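Local coordinates for protein pantothenate synthetase (Francisella tularensis subsp. tularensis, PDB 3QTT) that probably catalyses the ATP-dependent condensation of pantoate with beta-alanine to give pantothenate, by way of a pantoyl-adenylate intermediate, at residues V29-A34 with V55-N60; K98-D103 with L132-K137; Q71-Q76 with L187-K192. All coordinates share one frame; numbering follows the deposited sequence.

Contact 1: residues V29-A34 with V55-N60; sequences VPTMGA and VSIFVN. With ANP (phosphoaminophosphonic acid-adenylate ester), chain C; PRO (proline), chain D; BAL (beta-alanine), chain F.
Thr31 is held to Ser56 twice, through its backbone and through its side chain. Its OG1 donates to Ser56 O at 2.8 Å, while its backbone N reaches the same oxygen at 3.0 Å. The two donors share one acceptor, and the amide is tilted further out of the carbonyl plane than the hydroxyl. What brings OG1 there is a first torsion of 69°, which sets it between the backbone N and the carbonyl carbon; a weak bond from Gly33 N also reaches it. One step along, Phe58 N donates to Thr31 O at 3.0 Å and nearly straight, with an N-H...O angle of 163°. A water donates to that same Thr31 O and is hydrogen-bonded to Ser56 OG, bridging the two segments.

These bonds link neighbouring parallel strands, 29-31 and 55-57, whose axes approach to 4.7 Å with directions 12° apart. The strands are joined through helix 37-49 in a beta-alpha-beta crossover of the Rossmann-like fold of the HUP clan. As in such folds, the nucleotide lies beyond the C-terminal end of the strands, where Met32 and Gly33 belong to the predicted ATP site.

Met32, present as selenomethionine, leads out from this end. Its CB lies 3.8 Å from Phe58 O. CG comes within 3.4 Å of O2A on the alpha-phosphate of the ATP analogue, and bends at the second and third torsions then turn the chain past the bound proline, where SE is 3.7 Å from the proline O. The terminal CE reaches beta-alanine, 3.5 Å from its OXT, and also packs on Val59 CG1. The backbone N of Met32 donates a weak hydrogen bond to O1A of the analogue.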
loop_
_atom_site.group_PDB
_atom_site.type_symbol
_atom_site.label_atom_id
_atom_site.label_comp_id
_atom_site.label_asym_id
_atom_site.label_seq_id
_atom_site.Cartn_x
_atom_site.Cartn_y
_atom_site.Cartn_z
ATOM N N VAL A 29 -14.189 11.038 -8.954
ATOM C CA VAL A 29 -13.120 11.793 -9.573
ATOM C C VAL A 29 -12.242 12.535 -8.559
ATOM O O VAL A 29 -12.642 13.577 -8.049
ATOM C CB VAL A 29 -13.707 12.840 -10.544
ATOM C CG1 VAL A 29 -12.603 13.454 -11.340
ATOM C CG2 VAL A 29 -14.619 12.183 -11.489
ATOM N N PRO A 30 -11.021 12.032 -8.293
ATOM C CA PRO A 30 -10.087 12.797 -7.429
ATOM C C PRO A 30 -9.370 13.981 -8.132
ATOM O O PRO A 30 -8.994 13.856 -9.314
ATOM C CB PRO A 30 -9.076 11.741 -6.978
ATOM C CG PRO A 30 -9.076 10.727 -8.113
ATOM C CD PRO A 30 -10.501 10.693 -8.636
ATOM N N THR A 31 -9.147 15.075 -7.390
ATOM C CA THR A 31 -8.444 16.256 -7.876
ATOM C C THR A 31 -7.755 17.002 -6.751
ATOM O O THR A 31 -8.038 16.805 -5.575
ATOM C CB THR A 31 -9.420 17.293 -8.466
ATOM O OG1 THR A 31 -10.212 17.853 -7.404
ATOM C CG2 THR A 31 -10.330 16.660 -9.508
HETATM N N MSE A 32 -6.845 17.874 -7.146
HETATM C CA MSE A 32 -6.234 18.881 -6.285
HETATM C C MSE A 32 -6.949 20.242 -6.378
HETATM O O MSE A 32 -6.383 21.278 -6.020
HETATM C CB MSE A 32 -4.758 18.976 -6.572
HETATM C CG MSE A 32 -4.157 17.587 -6.765
HETATM SE SE MSE A 32 -2.308 17.421 -6.160
HETATM C CE MSE A 32 -1.546 18.896 -7.177
ATOM N N GLY A 33 -8.105 20.272 -7.029
ATOM C CA GLY A 33 -8.905 21.487 -7.049
ATOM C C GLY A 33 -8.422 22.482 -8.083
ATOM O O GLY A 33 -7.716 22.103 -9.002
ATOM N N ALA A 34 -8.792 23.752 -7.949
ATOM C CA ALA A 34 -8.494 24.718 -8.999
ATOM C C ALA A 34 -9.035 24.152 -10.311
ATOM O O ALA A 34 -8.287 23.906 -11.251
ATOM C CB ALA A 34 -7.014 24.964 -9.087
ATOM N N VAL A 55 -16.578 13.794 -5.843
ATOM C CA VAL A 55 -15.344 14.467 -6.173
ATOM C C VAL A 55 -14.560 14.807 -4.893
ATOM O O VAL A 55 -15.110 15.327 -3.925
ATOM C CB VAL A 55 -15.615 15.737 -6.971
ATOM C CG1 VAL A 55 -14.305 16.354 -7.450
ATOM C CG2 VAL A 55 -16.558 15.443 -8.140
ATOM N N SER A 56 -13.270 14.504 -4.898
ATOM C CA SER A 56 -12.410 14.919 -3.807
ATOM C C SER A 56 -11.495 16.061 -4.249
ATOM O O SER A 56 -11.074 16.132 -5.418
ATOM C CB SER A 56 -11.588 13.737 -3.263
ATOM O OG SER A 56 -10.515 13.391 -4.125
ATOM N N ILE A 57 -11.223 16.969 -3.316
ATOM C CA ILE A 57 -10.226 17.987 -3.542
ATOM C C ILE A 57 -9.276 17.916 -2.377
ATOM O O ILE A 57 -9.661 18.188 -1.242
ATOM C CB ILE A 57 -10.849 19.398 -3.621
ATOM C CG1 ILE A 57 -11.700 19.524 -4.876
ATOM C CG2 ILE A 57 -9.758 20.490 -3.609
ATOM C CD1 ILE A 57 -12.681 20.679 -4.822
ATOM N N PHE A 58 -8.054 17.481 -2.673
ATOM C CA PHE A 58 -6.944 17.451 -1.728
ATOM C C PHE A 58 -5.639 17.760 -2.440
ATOM O O PHE A 58 -5.254 17.052 -3.388
ATOM C CB PHE A 58 -6.851 16.058 -1.089
ATOM C CG PHE A 58 -5.919 15.983 0.097
ATOM C CD1 PHE A 58 -6.163 16.736 1.248
ATOM C CD2 PHE A 58 -4.826 15.134 0.084
ATOM C CE1 PHE A 58 -5.316 16.662 2.353
ATOM C CE2 PHE A 58 -3.972 15.061 1.184
ATOM C CZ PHE A 58 -4.221 15.823 2.317
ATOM N N VAL A 59 -4.896 18.736 -1.948
ATOM C CA VAL A 59 -3.584 18.933 -2.519
ATOM C C VAL A 59 -2.683 18.105 -1.637
ATOM O O VAL A 59 -2.382 18.482 -0.482
ATOM C CB VAL A 59 -3.134 20.407 -2.420
ATOM C CG1 VAL A 59 -2.056 20.707 -3.426
ATOM C CG2 VAL A 59 -4.294 21.299 -2.589
ATOM N N ASN A 60 -2.199 17.002 -2.195
ATOM C CA ASN A 60 -1.427 16.074 -1.402
ATOM C C ASN A 60 -0.002 16.553 -1.312
ATOM O O ASN A 60 0.709 16.602 -2.311
ATOM C CB ASN A 60 -1.479 14.666 -1.990
ATOM C CG ASN A 60 -0.590 13.689 -1.234
ATOM O OD1 ASN A 60 0.059 12.831 -1.834
ATOM N ND2 ASN A 60 -0.544 13.832 0.089
HETATM P PG ANP C . -3.593 19.576 -13.462
HETATM O O1G ANP C . -3.015 19.733 -14.806
HETATM O O2G ANP C . -4.148 18.119 -13.234
HETATM O O3G ANP C . -4.771 20.571 -13.203
HETATM P PB ANP C . -2.267 18.049 -11.880
HETATM O O1B ANP C . -2.262 16.961 -13.025
HETATM O O2B ANP C . -0.917 17.909 -11.182
HETATM N N3B ANP C . -2.454 19.677 -12.349
HETATM P PA ANP C . -4.922 17.238 -10.873
HETATM O O1A ANP C . -5.911 18.184 -10.403
HETATM O O2A ANP C . -4.814 16.219 -9.755
HETATM O O3A ANP C . -3.378 17.764 -10.834
HETATM O "O5'" ANP C . -5.567 16.402 -12.029
HETATM C "C5'" ANP C . -6.679 15.642 -11.622
HETATM C "C4'" ANP C . -7.322 14.658 -12.496
HETATM O "O4'" ANP C . -7.784 15.360 -13.584
HETATM C "C3'" ANP C . -6.313 13.685 -13.024
HETATM O "O3'" ANP C . -6.868 12.422 -13.282
HETATM C "C2'" ANP C . -5.824 14.353 -14.177
HETATM O "O2'" ANP C . -5.275 13.483 -15.107
HETATM C "C1'" ANP C . -7.053 14.935 -14.741
HETATM N N9 ANP C . -6.778 16.005 -15.710
HETATM C C8 ANP C . -6.001 17.064 -15.530
HETATM N N7 ANP C . -5.941 17.784 -16.653
HETATM C C5 ANP C . -6.696 17.155 -17.562
HETATM C C6 ANP C . -7.019 17.461 -18.885
HETATM N N6 ANP C . -6.511 18.612 -19.504
HETATM N N1 ANP C . -7.822 16.615 -19.537
HETATM C C2 ANP C . -8.306 15.514 -18.944
HETATM N N3 ANP C . -8.023 15.197 -17.667
HETATM C C4 ANP C . -7.226 16.009 -16.969
HETATM N N PRO D . -4.493 11.511 -8.672
HETATM C CA PRO D . -3.398 12.472 -8.504
HETATM C C PRO D . -3.207 12.818 -7.038
HETATM O O PRO D . -3.427 13.949 -6.608
HETATM C CB PRO D . -3.892 13.706 -9.265
HETATM C CG PRO D . -5.055 13.259 -10.058
HETATM C CD PRO D . -5.662 12.129 -9.314
HETATM O OXT PRO D . -2.836 11.961 -6.241
HETATM N N BAL F . 0.037 14.268 -11.738
HETATM C CB BAL F . -0.845 15.168 -11.042
HETATM C CA BAL F . -0.507 15.532 -9.626
HETATM C C BAL F . 0.607 16.506 -9.315
HETATM O O BAL F . 1.159 17.179 -10.227
HETATM O OXT BAL F . 1.016 16.668 -8.128
HETATM O O HOH W 1 -8.179 14.331 -4.307
#

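Contact 2: residues K98-D103 with L132-K137; sequences KDIYPD and LTVVLK. With PRO (proline), chain D.
At the C-terminal end of helix 97-100, Ile100 and the departing Tyr101 pack against Val134 and Lys137 of the long helix 127-142. The Lys137 chain runs alongside Ile100, pointing the opposite way, with Lys137 CD 3.7 Å from Ile100 CG2. A bend in the last torsion (chi4 -84°) then turns the ammonium onto the helix-end carbonyl: NZ donates to Ile100 O at 2.9 Å, almost in line with the C=O bond (C=O...N angle 168°). The same NZ forms a salt bridge with Asp166 of the second subunit, so this lysine joins a contact within the chain to the dimer interface.

Helix 127-142 flanks the parallel sheet of the Rossmann-like fold, with Val134 also touching Phe58, just beyond strand 52-57. Ile100 CG2 meets Val134 CG2 at 4.1 Å and lies over the rim of one face of the Tyr101 ring. Tyr101 lies roughly perpendicular to the Val134 side chain, its OH 3.8 Å from Val134 CB and hydrogen-bonded to Thr62, while Lys137 CE approaches the ring obliquely. The other branch of Val134 faces the bound proline: CG1 is 3.3 Å from its OXT.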
loop_
_atom_site.group_PDB
_atom_site.type_symbol
_atom_site.label_atom_id
_atom_site.label_comp_id
_atom_site.label_asym_id
_atom_site.label_seq_id
_atom_site.Cartn_x
_atom_site.Cartn_y
_atom_site.Cartn_z
ATOM N N LYS A 98 -4.155 16.362 8.031
ATOM C CA LYS A 98 -4.392 15.658 9.277
ATOM C C LYS A 98 -5.390 14.490 9.186
ATOM O O LYS A 98 -5.216 13.492 9.897
ATOM C CB LYS A 98 -4.829 16.656 10.347
ATOM C CG LYS A 98 -4.886 16.082 11.743
ATOM C CD LYS A 98 -3.519 15.579 12.181
ATOM C CE LYS A 98 -3.567 15.013 13.588
ATOM N NZ LYS A 98 -2.233 14.516 13.952
ATOM N N ASP A 99 -6.434 14.591 8.356
ATOM C CA ASP A 99 -7.336 13.444 8.180
ATOM C C ASP A 99 -6.806 12.367 7.231
ATOM O O ASP A 99 -7.208 11.211 7.309
ATOM C CB ASP A 99 -8.816 13.752 7.844
ATOM C CG ASP A 99 -9.165 15.222 7.824
ATOM O OD1 ASP A 99 -8.315 16.062 7.492
ATOM O OD2 ASP A 99 -10.345 15.527 8.099
ATOM N N ILE A 100 -5.952 12.734 6.297
ATOM C CA ILE A 100 -5.401 11.720 5.409
ATOM C C ILE A 100 -4.210 10.995 6.040
ATOM O O ILE A 100 -3.953 9.830 5.767
ATOM C CB ILE A 100 -5.032 12.297 4.035
ATOM C CG1 ILE A 100 -6.251 12.956 3.381
ATOM C CG2 ILE A 100 -4.564 11.217 3.168
ATOM C CD1 ILE A 100 -7.442 12.080 3.273
ATOM N N TYR A 101 -3.481 11.720 6.875
ATOM C CA TYR A 101 -2.230 11.266 7.445
ATOM C C TYR A 101 -2.186 11.573 8.929
ATOM O O TYR A 101 -1.333 12.331 9.361
ATOM C CB TYR A 101 -1.061 12.014 6.810
ATOM C CG TYR A 101 -0.878 11.796 5.333
ATOM C CD1 TYR A 101 -0.196 10.667 4.851
ATOM C CD2 TYR A 101 -1.349 12.736 4.414
ATOM C CE1 TYR A 101 -0.003 10.486 3.504
ATOM C CE2 TYR A 101 -1.177 12.560 3.064
ATOM C CZ TYR A 101 -0.507 11.441 2.606
ATOM O OH TYR A 101 -0.349 11.278 1.251
ATOM N N PRO A 102 -3.093 10.982 9.710
ATOM C CA PRO A 102 -3.179 11.247 11.159
ATOM C C PRO A 102 -1.817 11.148 11.866
ATOM O O PRO A 102 -1.535 11.876 12.806
ATOM C CB PRO A 102 -4.118 10.147 11.671
ATOM C CG PRO A 102 -4.163 9.105 10.546
ATOM C CD PRO A 102 -3.976 9.885 9.282
ATOM N N ASP A 103 -1.018 10.189 11.442
ATOM C CA ASP A 103 0.328 9.983 11.951
ATOM C C ASP A 103 1.491 10.518 11.115
ATOM O O ASP A 103 2.641 10.217 11.394
ATOM C CB ASP A 103 0.516 8.522 12.364
ATOM C CG ASP A 103 -0.553 8.068 13.352
ATOM O OD1 ASP A 103 -1.009 8.898 14.149
ATOM O OD2 ASP A 103 -0.961 6.894 13.321
ATOM N N LEU A 132 0.729 7.573 -5.220
ATOM C CA LEU A 132 0.240 6.214 -5.038
ATOM C C LEU A 132 -0.255 5.998 -3.610
ATOM O O LEU A 132 -1.251 5.317 -3.384
ATOM C CB LEU A 132 1.292 5.185 -5.406
ATOM C CG LEU A 132 1.466 5.054 -6.921
ATOM C CD1 LEU A 132 2.563 4.059 -7.247
ATOM C CD2 LEU A 132 0.178 4.622 -7.581
ATOM N N THR A 133 0.431 6.603 -2.648
ATOM C CA THR A 133 -0.006 6.482 -1.282
ATOM C C THR A 133 -1.371 7.179 -1.097
ATOM O O THR A 133 -2.311 6.592 -0.543
ATOM C CB THR A 133 1.066 6.973 -0.281
ATOM O OG1 THR A 133 2.161 6.057 -0.274
ATOM C CG2 THR A 133 0.518 6.963 1.107
ATOM N N VAL A 134 -1.505 8.413 -1.573
ATOM C CA VAL A 134 -2.765 9.089 -1.365
ATOM C C VAL A 134 -3.912 8.413 -2.145
ATOM O O VAL A 134 -5.032 8.298 -1.632
ATOM C CB VAL A 134 -2.680 10.612 -1.641
ATOM C CG1 VAL A 134 -2.890 10.916 -3.088
ATOM C CG2 VAL A 134 -3.723 11.360 -0.808
ATOM N N VAL A 135 -3.631 7.947 -3.364
ATOM C CA VAL A 135 -4.692 7.407 -4.211
ATOM C C VAL A 135 -5.179 6.113 -3.630
ATOM O O VAL A 135 -6.349 5.799 -3.713
ATOM C CB VAL A 135 -4.283 7.221 -5.711
ATOM C CG1 VAL A 135 -5.283 6.347 -6.431
ATOM C CG2 VAL A 135 -4.176 8.568 -6.418
ATOM N N LEU A 136 -4.280 5.357 -3.023
ATOM C CA LEU A 136 -4.703 4.174 -2.293
ATOM C C LEU A 136 -5.628 4.576 -1.168
ATOM O O LEU A 136 -6.723 4.038 -1.052
ATOM C CB LEU A 136 -3.514 3.429 -1.713
ATOM C CG LEU A 136 -3.870 2.143 -0.962
ATOM C CD1 LEU A 136 -4.706 1.184 -1.848
ATOM C CD2 LEU A 136 -2.599 1.495 -0.519
ATOM N N LYS A 137 -5.199 5.534 -0.348
ATOM C CA LYS A 137 -6.024 5.978 0.784
ATOM C C LYS A 137 -7.365 6.518 0.321
ATOM O O LYS A 137 -8.393 6.254 0.939
ATOM C CB LYS A 137 -5.323 7.043 1.643
ATOM C CG LYS A 137 -4.276 6.544 2.641
ATOM C CD LYS A 137 -3.454 7.713 3.161
ATOM C CE LYS A 137 -2.397 7.283 4.155
ATOM N NZ LYS A 137 -2.926 7.159 5.553
HETATM N N PRO D . -4.493 11.511 -8.672
HETATM C CA PRO D . -3.398 12.472 -8.504
HETATM C C PRO D . -3.207 12.818 -7.038
HETATM O O PRO D . -3.427 13.949 -6.608
HETATM C CB PRO D . -3.892 13.706 -9.265
HETATM C CG PRO D . -5.055 13.259 -10.058
HETATM C CD PRO D . -5.662 12.129 -9.314
HETATM O OXT PRO D . -2.836 11.961 -6.241
#

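Contact 3: residues Q71-Q76 with L187-K192; sequences QTYPNQ and LSSRNK. With MG (magnesium ion), chain E; ANP (phosphoaminophosphonic acid-adenylate ester), chain C; BAL (beta-alanine), chain F.
Tyr73 and Arg190 meet edge to face: CE1 of the ring sits over the centre of the guanidinium, 3.6 Å above its plane, and the two planes stand 84° apart. The phenol is directed there by a first torsion of -155°, which places CG roughly opposite the backbone N. At its hydroxyl end the ring meets the magnesium ion, which lies near the ring plane and is bound by Tyr73 OH at 2.4 Å.

The edge of the guanidinium serves beta-alanine: Arg190 NH1 donates to its O at 3.0 Å, with an N-H...O angle of 163°. NH1 also bonds weakly to O2B of the ATP analogue, and NH2 forms a salt bridge with Asp69. Next to it, Ser188 OG donates to O1G at 2.6 Å and Ser189 N to O3G at 2.9 Å, gripping the terminal phosphate. The loop probably corresponds to the KMSKS loop of class I aminoacyl-tRNA synthetases and nucleotidylyltransferases, relatives in the same clan.

Pro74 packs its ring against Ser189 and sets CB 4.0 Å from Lys192 CD. The 71-76 segment leaves helix 67-72 and reaches the N-cap of helix 77-86 at Gln76, whereas 187-192 precedes helix 196-210, with Ser189 against His39 of helix 37-49 and Asn191 against Leu252 of strand 250-257.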
loop_
_atom_site.group_PDB
_atom_site.type_symbol
_atom_site.label_atom_id
_atom_site.label_comp_id
_atom_site.label_asym_id
_atom_site.label_seq_id
_atom_site.Cartn_x
_atom_site.Cartn_y
_atom_site.Cartn_z
ATOM N N GLN A 71 3.684 25.454 -2.240
ATOM C CA GLN A 71 3.112 26.723 -1.804
ATOM C C GLN A 71 2.505 27.474 -2.986
ATOM O O GLN A 71 1.466 28.115 -2.850
ATOM C CB GLN A 71 4.165 27.579 -1.118
ATOM C CG GLN A 71 5.194 26.782 -0.352
ATOM C CD GLN A 71 6.566 27.409 -0.455
ATOM O OE1 GLN A 71 6.737 28.454 -1.096
ATOM N NE2 GLN A 71 7.556 26.781 0.177
ATOM N N THR A 72 3.157 27.371 -4.146
ATOM C CA THR A 72 2.732 28.026 -5.394
ATOM C C THR A 72 1.402 27.516 -5.953
ATOM O O THR A 72 0.781 28.177 -6.779
ATOM C CB THR A 72 3.782 27.801 -6.504
ATOM O OG1 THR A 72 4.230 29.061 -7.005
ATOM C CG2 THR A 72 3.209 26.937 -7.660
ATOM N N TYR A 73 0.980 26.333 -5.508
ATOM C CA TYR A 73 -0.150 25.633 -6.110
ATOM C C TYR A 73 -1.474 26.368 -5.959
ATOM O O TYR A 73 -1.858 26.746 -4.844
ATOM C CB TYR A 73 -0.287 24.191 -5.589
ATOM C CG TYR A 73 -1.010 23.325 -6.592
ATOM C CD1 TYR A 73 -0.321 22.748 -7.650
ATOM C CD2 TYR A 73 -2.383 23.141 -6.518
ATOM C CE1 TYR A 73 -0.964 22.010 -8.576
ATOM C CE2 TYR A 73 -3.039 22.386 -7.440
ATOM C CZ TYR A 73 -2.325 21.819 -8.472
ATOM O OH TYR A 73 -2.972 21.069 -9.425
ATOM N N PRO A 74 -2.183 26.562 -7.091
ATOM C CA PRO A 74 -3.404 27.349 -6.989
ATOM C C PRO A 74 -4.486 26.632 -6.227
ATOM O O PRO A 74 -4.702 25.419 -6.427
ATOM C CB PRO A 74 -3.817 27.620 -8.472
ATOM C CG PRO A 74 -3.079 26.646 -9.292
ATOM C CD PRO A 74 -1.891 26.125 -8.475
ATOM N N ASN A 75 -5.151 27.401 -5.362
ATOM C CA ASN A 75 -6.403 27.001 -4.726
ATOM C C ASN A 75 -7.472 28.093 -4.819
ATOM O O ASN A 75 -7.222 29.233 -4.463
ATOM C CB ASN A 75 -6.159 26.664 -3.258
ATOM C CG ASN A 75 -5.681 27.852 -2.465
ATOM O OD1 ASN A 75 -5.061 28.763 -3.016
ATOM N ND2 ASN A 75 -5.962 27.853 -1.159
ATOM N N GLN A 76 -8.633 27.779 -5.373
ATOM C CA GLN A 76 -9.794 28.582 -5.077
ATOM C C GLN A 76 -10.938 27.669 -4.704
ATOM O O GLN A 76 -11.729 27.305 -5.554
ATOM C CB GLN A 76 -10.152 29.208 -6.413
ATOM C CG GLN A 76 -9.194 28.719 -7.541
ATOM C CD GLN A 76 -9.894 28.301 -8.837
ATOM O OE1 GLN A 76 -10.774 27.435 -8.840
ATOM N NE2 GLN A 76 -9.487 28.914 -9.950
ATOM N N LEU A 187 -5.097 21.782 -20.856
ATOM C CA LEU A 187 -5.526 22.465 -19.635
ATOM C C LEU A 187 -4.774 21.947 -18.407
ATOM O O LEU A 187 -4.583 20.752 -18.256
ATOM C CB LEU A 187 -7.026 22.283 -19.452
ATOM C CG LEU A 187 -7.784 22.798 -20.694
ATOM C CD1 LEU A 187 -9.239 22.375 -20.685
ATOM C CD2 LEU A 187 -7.642 24.323 -20.835
ATOM N N SER A 188 -4.299 22.867 -17.572
ATOM C CA SER A 188 -3.571 22.534 -16.351
ATOM C C SER A 188 -3.815 23.606 -15.317
ATOM O O SER A 188 -3.882 24.790 -15.651
ATOM C CB SER A 188 -2.078 22.430 -16.618
ATOM O OG SER A 188 -1.655 21.083 -16.499
ATOM N N SER A 189 -3.926 23.189 -14.063
ATOM C CA SER A 189 -4.173 24.114 -12.968
ATOM C C SER A 189 -3.038 25.114 -12.808
ATOM O O SER A 189 -3.243 26.265 -12.425
ATOM C CB SER A 189 -4.363 23.333 -11.674
ATOM O OG SER A 189 -5.731 23.166 -11.396
ATOM N N ARG A 190 -1.834 24.644 -13.090
ATOM C CA ARG A 190 -0.633 25.444 -12.932
ATOM C C ARG A 190 -0.521 26.467 -14.053
ATOM O O ARG A 190 0.359 27.327 -14.051
ATOM C CB ARG A 190 0.590 24.534 -12.885
ATOM C CG ARG A 190 0.636 23.578 -11.669
ATOM C CD ARG A 190 1.917 22.736 -11.724
ATOM N NE ARG A 190 2.274 22.042 -10.491
ATOM C CZ ARG A 190 2.029 20.747 -10.260
ATOM N NH1 ARG A 190 1.389 20.030 -11.182
ATOM N NH2 ARG A 190 2.408 20.173 -9.110
ATOM N N ASN A 191 -1.422 26.371 -15.015
ATOM C CA ASN A 191 -1.480 27.359 -16.080
ATOM C C ASN A 191 -1.988 28.691 -15.570
ATOM O O ASN A 191 -1.833 29.709 -16.241
ATOM C CB ASN A 191 -2.350 26.860 -17.232
ATOM C CG ASN A 191 -1.743 25.672 -17.931
ATOM O OD1 ASN A 191 -0.598 25.302 -17.671
ATOM N ND2 ASN A 191 -2.492 25.088 -18.845
ATOM N N LYS A 192 -2.591 28.674 -14.378
ATOM C CA LYS A 192 -3.086 29.893 -13.737
ATOM C C LYS A 192 -1.919 30.697 -13.299
ATOM O O LYS A 192 -2.006 31.896 -13.161
ATOM C CB LYS A 192 -3.952 29.596 -12.513
ATOM C CG LYS A 192 -5.309 28.981 -12.848
ATOM C CD LYS A 192 -6.110 28.596 -11.607
ATOM C CE LYS A 192 -7.371 27.823 -11.997
ATOM N NZ LYS A 192 -7.110 26.673 -12.931
HETATM MG MG MG E . -5.362 20.812 -9.446
HETATM P PG ANP C . -3.593 19.576 -13.462
HETATM O O1G ANP C . -3.015 19.733 -14.806
HETATM O O2G ANP C . -4.148 18.119 -13.234
HETATM O O3G ANP C . -4.771 20.571 -13.203
HETATM P PB ANP C . -2.267 18.049 -11.880
HETATM O O1B ANP C . -2.262 16.961 -13.025
HETATM O O2B ANP C . -0.917 17.909 -11.182
HETATM N N3B ANP C . -2.454 19.677 -12.349
HETATM P PA ANP C . -4.922 17.238 -10.873
HETATM O O1A ANP C . -5.911 18.184 -10.403
HETATM O O2A ANP C . -4.814 16.219 -9.755
HETATM O O3A ANP C . -3.378 17.764 -10.834
HETATM O "O5'" ANP C . -5.567 16.402 -12.029
HETATM C "C5'" ANP C . -6.679 15.642 -11.622
HETATM C "C4'" ANP C . -7.322 14.658 -12.496
HETATM O "O4'" ANP C . -7.784 15.360 -13.584
HETATM C "C3'" ANP C . -6.313 13.685 -13.024
HETATM O "O3'" ANP C . -6.868 12.422 -13.282
HETATM C "C2'" ANP C . -5.824 14.353 -14.177
HETATM O "O2'" ANP C . -5.275 13.483 -15.107
HETATM C "C1'" ANP C . -7.053 14.935 -14.741
HETATM N N9 ANP C . -6.778 16.005 -15.710
HETATM C C8 ANP C . -6.001 17.064 -15.530
HETATM N N7 ANP C . -5.941 17.784 -16.653
HETATM C C5 ANP C . -6.696 17.155 -17.562
HETATM C C6 ANP C . -7.019 17.461 -18.885
HETATM N N6 ANP C . -6.511 18.612 -19.504
HETATM N N1 ANP C . -7.822 16.615 -19.537
HETATM C C2 ANP C . -8.306 15.514 -18.944
HETATM N N3 ANP C . -8.023 15.197 -17.667
HETATM C C4 ANP C . -7.226 16.009 -16.969
HETATM N N BAL F . 0.037 14.268 -11.738
HETATM C CB BAL F . -0.845 15.168 -11.042
HETATM C CA BAL F . -0.507 15.532 -9.626
HETATM C C BAL F . 0.607 16.506 -9.315
HETATM O O BAL F . 1.159 17.179 -10.227
HETATM O OXT BAL F . 1.016 16.668 -8.128
#

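Overall arrangement
From the N terminus, contact 1 closes first, bringing strand 52-57 back beside strand 26-31 after the crossover through helix 37-49. Contact 3 opens next, at the end of helix 67-72, and closes only at 187-192, more than a hundred residues later. Contact 2 is nested within that loop, joining helix 97-100 to helix 127-142. Contact 1 precedes both and touches both: Phe58 packs on Ile100 and Val134, and Met32 on Tyr73. Contacts 2 and 3 do not meet, their centres being about 22 Å apart. The C-terminal strand ends in contact 1 thus lie between contact 2, which reaches the second subunit through Lys137 and Asp103, and the loop that grips the terminal phosphate.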